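Local coordinates for protein diaminopimelate decarboxylase (PDB 2QGH) that probably catalyses the pyridoxal-phosphate-dependent decarboxylation of meso-diaminopimelate to L-lysine, which is bound in this structure, at residues A[237-242]-A[275-280]. Residues are numbered along the deposited sequence; the frame is centred on the assembly and turned at random.
With PLP (pyridoxal-5'-phosphate), chain B.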
loop_
_atom_site.group_PDB
_atom_site.type_symbol
_atom_site.label_atom_id
_atom_site.label_comp_id
_atom_site.label_asym_id
_atom_site.label_seq_id
_atom_site.Cartn_x
_atom_site.Cartn_y
_atom_site.Cartn_z
ATOM N N LEU A 237 -13.676 26.240 26.498
ATOM C CA LEU A 237 -13.996 25.136 25.591
ATOM C C LEU A 237 -15.397 25.264 25.013
ATOM O O LEU A 237 -16.331 25.650 25.710
ATOM C CB LEU A 237 -13.897 23.795 26.317
ATOM C CG LEU A 237 -12.551 23.410 26.920
ATOM C CD1 LEU A 237 -12.716 22.100 27.685
ATOM C CD2 LEU A 237 -11.498 23.287 25.828
ATOM N N ARG A 238 -15.537 24.913 23.738
ATOM C CA ARG A 238 -16.824 24.982 23.057
ATOM C C ARG A 238 -17.159 23.645 22.401
ATOM O O ARG A 238 -18.318 23.381 22.085
ATOM C CB ARG A 238 -16.795 26.091 21.993
ATOM C CG ARG A 238 -16.684 27.521 22.571
ATOM C CD ARG A 238 -18.074 28.168 22.742
ATOM N NE ARG A 238 -18.098 29.297 23.682
ATOM C CZ ARG A 238 -19.187 30.019 23.945
ATOM N NH1 ARG A 238 -20.331 29.744 23.336
ATOM N NH2 ARG A 238 -19.147 30.993 24.839
ATOM N N PHE A 239 -16.137 22.805 22.218
ATOM C CA PHE A 239 -16.297 21.494 21.580
ATOM C C PHE A 239 -15.689 20.330 22.374
ATOM O O PHE A 239 -14.708 20.489 23.106
ATOM C CB PHE A 239 -15.640 21.494 20.191
ATOM C CG PHE A 239 -16.108 22.595 19.283
ATOM C CD1 PHE A 239 -17.289 22.469 18.563
ATOM C CD2 PHE A 239 -15.350 23.747 19.125
ATOM C CE1 PHE A 239 -17.704 23.475 17.693
ATOM C CE2 PHE A 239 -15.757 24.756 18.258
ATOM C CZ PHE A 239 -16.940 24.616 17.539
ATOM N N PHE A 240 -16.272 19.152 22.193
ATOM C CA PHE A 240 -15.803 17.928 22.832
ATOM C C PHE A 240 -15.777 16.907 21.688
ATOM O O PHE A 240 -16.828 16.438 21.232
ATOM C CB PHE A 240 -16.784 17.482 23.923
ATOM C CG PHE A 240 -16.253 16.372 24.805
ATOM C CD1 PHE A 240 -15.392 16.659 25.860
ATOM C CD2 PHE A 240 -16.615 15.045 24.573
ATOM C CE1 PHE A 240 -14.898 15.646 26.674
ATOM C CE2 PHE A 240 -16.127 14.020 25.381
ATOM C CZ PHE A 240 -15.265 14.323 26.436
ATOM N N ASP A 241 -14.581 16.568 21.222
ATOM C CA ASP A 241 -14.433 15.650 20.103
ATOM C C ASP A 241 -14.064 14.223 20.497
ATOM O O ASP A 241 -12.984 13.980 21.024
ATOM C CB ASP A 241 -13.374 16.198 19.149
ATOM C CG ASP A 241 -13.548 15.697 17.740
ATOM O OD1 ASP A 241 -13.896 14.509 17.567
ATOM O OD2 ASP A 241 -13.328 16.492 16.806
ATOM N N VAL A 242 -14.951 13.279 20.197
ATOM C CA VAL A 242 -14.729 11.874 20.526
ATOM C C VAL A 242 -14.066 11.063 19.407
ATOM O O VAL A 242 -13.832 9.863 19.565
ATOM C CB VAL A 242 -16.055 11.172 20.895
ATOM C CG1 VAL A 242 -16.748 11.914 22.029
ATOM C CG2 VAL A 242 -16.947 11.093 19.687
ATOM N N THR A 275 -20.431 21.304 22.431
ATOM C CA THR A 275 -20.897 20.738 21.174
ATOM C C THR A 275 -20.101 19.460 20.956
ATOM O O THR A 275 -18.869 19.484 20.905
ATOM C CB THR A 275 -20.648 21.695 19.989
ATOM O OG1 THR A 275 -21.423 22.888 20.164
ATOM C CG2 THR A 275 -21.040 21.018 18.664
ATOM N N ILE A 276 -20.796 18.338 20.840
ATOM C CA ILE A 276 -20.102 17.086 20.642
ATOM C C ILE A 276 -19.738 16.912 19.170
ATOM O O ILE A 276 -20.516 17.246 18.277
ATOM C CB ILE A 276 -20.953 15.889 21.205
ATOM C CG1 ILE A 276 -20.417 14.545 20.700
ATOM C CG2 ILE A 276 -22.420 16.080 20.866
ATOM C CD1 ILE A 276 -20.839 14.199 19.297
ATOM N N ILE A 277 -18.522 16.431 18.931
ATOM C CA ILE A 277 -18.037 16.194 17.579
ATOM C C ILE A 277 -17.643 14.732 17.429
ATOM O O ILE A 277 -16.972 14.158 18.298
ATOM C CB ILE A 277 -16.779 17.039 17.238
ATOM C CG1 ILE A 277 -17.110 18.534 17.213
ATOM C CG2 ILE A 277 -16.231 16.615 15.882
ATOM C CD1 ILE A 277 -15.916 19.410 16.820
ATOM N N CYS A 278 -18.065 14.136 16.322
ATOM C CA CYS A 278 -17.724 12.752 16.031
ATOM C C CYS A 278 -16.997 12.757 14.692
ATOM O O CYS A 278 -17.353 13.508 13.779
ATOM C CB CYS A 278 -18.981 11.884 15.933
ATOM S SG CYS A 278 -19.971 11.768 17.448
ATOM N N GLU A 279 -15.979 11.917 14.582
ATOM C CA GLU A 279 -15.205 11.820 13.357
ATOM C C GLU A 279 -15.317 10.415 12.738
ATOM O O GLU A 279 -14.311 9.748 12.494
ATOM C CB GLU A 279 -13.749 12.164 13.663
ATOM C CG GLU A 279 -13.600 13.481 14.419
ATOM C CD GLU A 279 -12.164 13.800 14.767
ATOM O OE1 GLU A 279 -11.390 12.856 15.030
ATOM O OE2 GLU A 279 -11.807 14.994 14.800
ATOM N N PRO A 280 -16.553 9.956 12.466
ATOM C CA PRO A 280 -16.753 8.630 11.878
ATOM C C PRO A 280 -16.201 8.522 10.457
ATOM O O PRO A 280 -16.342 9.442 9.646
ATOM C CB PRO A 280 -18.266 8.471 11.917
ATOM C CG PRO A 280 -18.731 9.855 11.623
ATOM C CD PRO A 280 -17.829 10.692 12.525
HETATM N N1 PLP B . -10.487 10.544 13.616
HETATM C C2 PLP B . -9.099 10.355 13.777
HETATM C C2A PLP B . -8.270 11.388 14.433
HETATM C C3 PLP B . -8.510 9.135 13.254
HETATM O O3 PLP B . -7.153 8.904 13.367
HETATM C C4 PLP B . -9.304 8.177 12.624
HETATM C C4A PLP B . -8.639 6.869 12.379
HETATM C C5 PLP B . -10.682 8.380 12.457
HETATM C C6 PLP B . -11.291 9.580 12.992
HETATM C C5A PLP B . -11.582 7.585 11.613
HETATM O O4P PLP B . -11.967 6.428 12.319
HETATM P P PLP B . -12.847 5.421 11.723
HETATM O O1P PLP B . -12.751 5.133 10.192
HETATM O O2P PLP B . -14.302 5.952 12.091
HETATM O O3P PLP B . -12.503 4.071 12.460
#
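The F239 ring meets T275 and I277 obliquely: its CD1 atom lies 3.7 Å from T275 CB and 3.8 Å from I277 CD1. T275 runs alongside the ring, while I277 crosses it at a slant; V200 and L126 add apolar contacts. Further along the same sheet face, D241 crosses I277 obliquely, with D241 OD2 against I277 CG2 at 3.0 Å, and its carboxylate meets that of E279 with their planes 74° apart. D241 OD2 and E279 OE2 are 2.9 Å apart, a close approach of two acceptors without a hydrogen bond; the other D241 oxygen, OD1, accepts from the G243 backbone.

F240 turns to the outer face, against V223 of helix 213-232 and L269. Between the two faces the backbones pair in parallel. F240 N donates to T275 O at 2.9 Å, I277 N returns to F240 O, and V242 N reaches I277 O at 2.9 Å. These are the seventh and eighth strands of the TIM-type barrel, joined through helix 258-268 in a beta-alpha-beta crossover. V242 CG2 packs on C278 SG.

The E279 side chain, extended beyond CG (chi2 178°), carries OE1 to within 2.9 Å of the pyridoxal-5'-phosphate N1, while H203 NE2 binds the same oxygen. Such a carboxylate at the pyridine nitrogen is consistent with stabilising its protonated form, and so the cofactor as an electron sink, as in related decarboxylases.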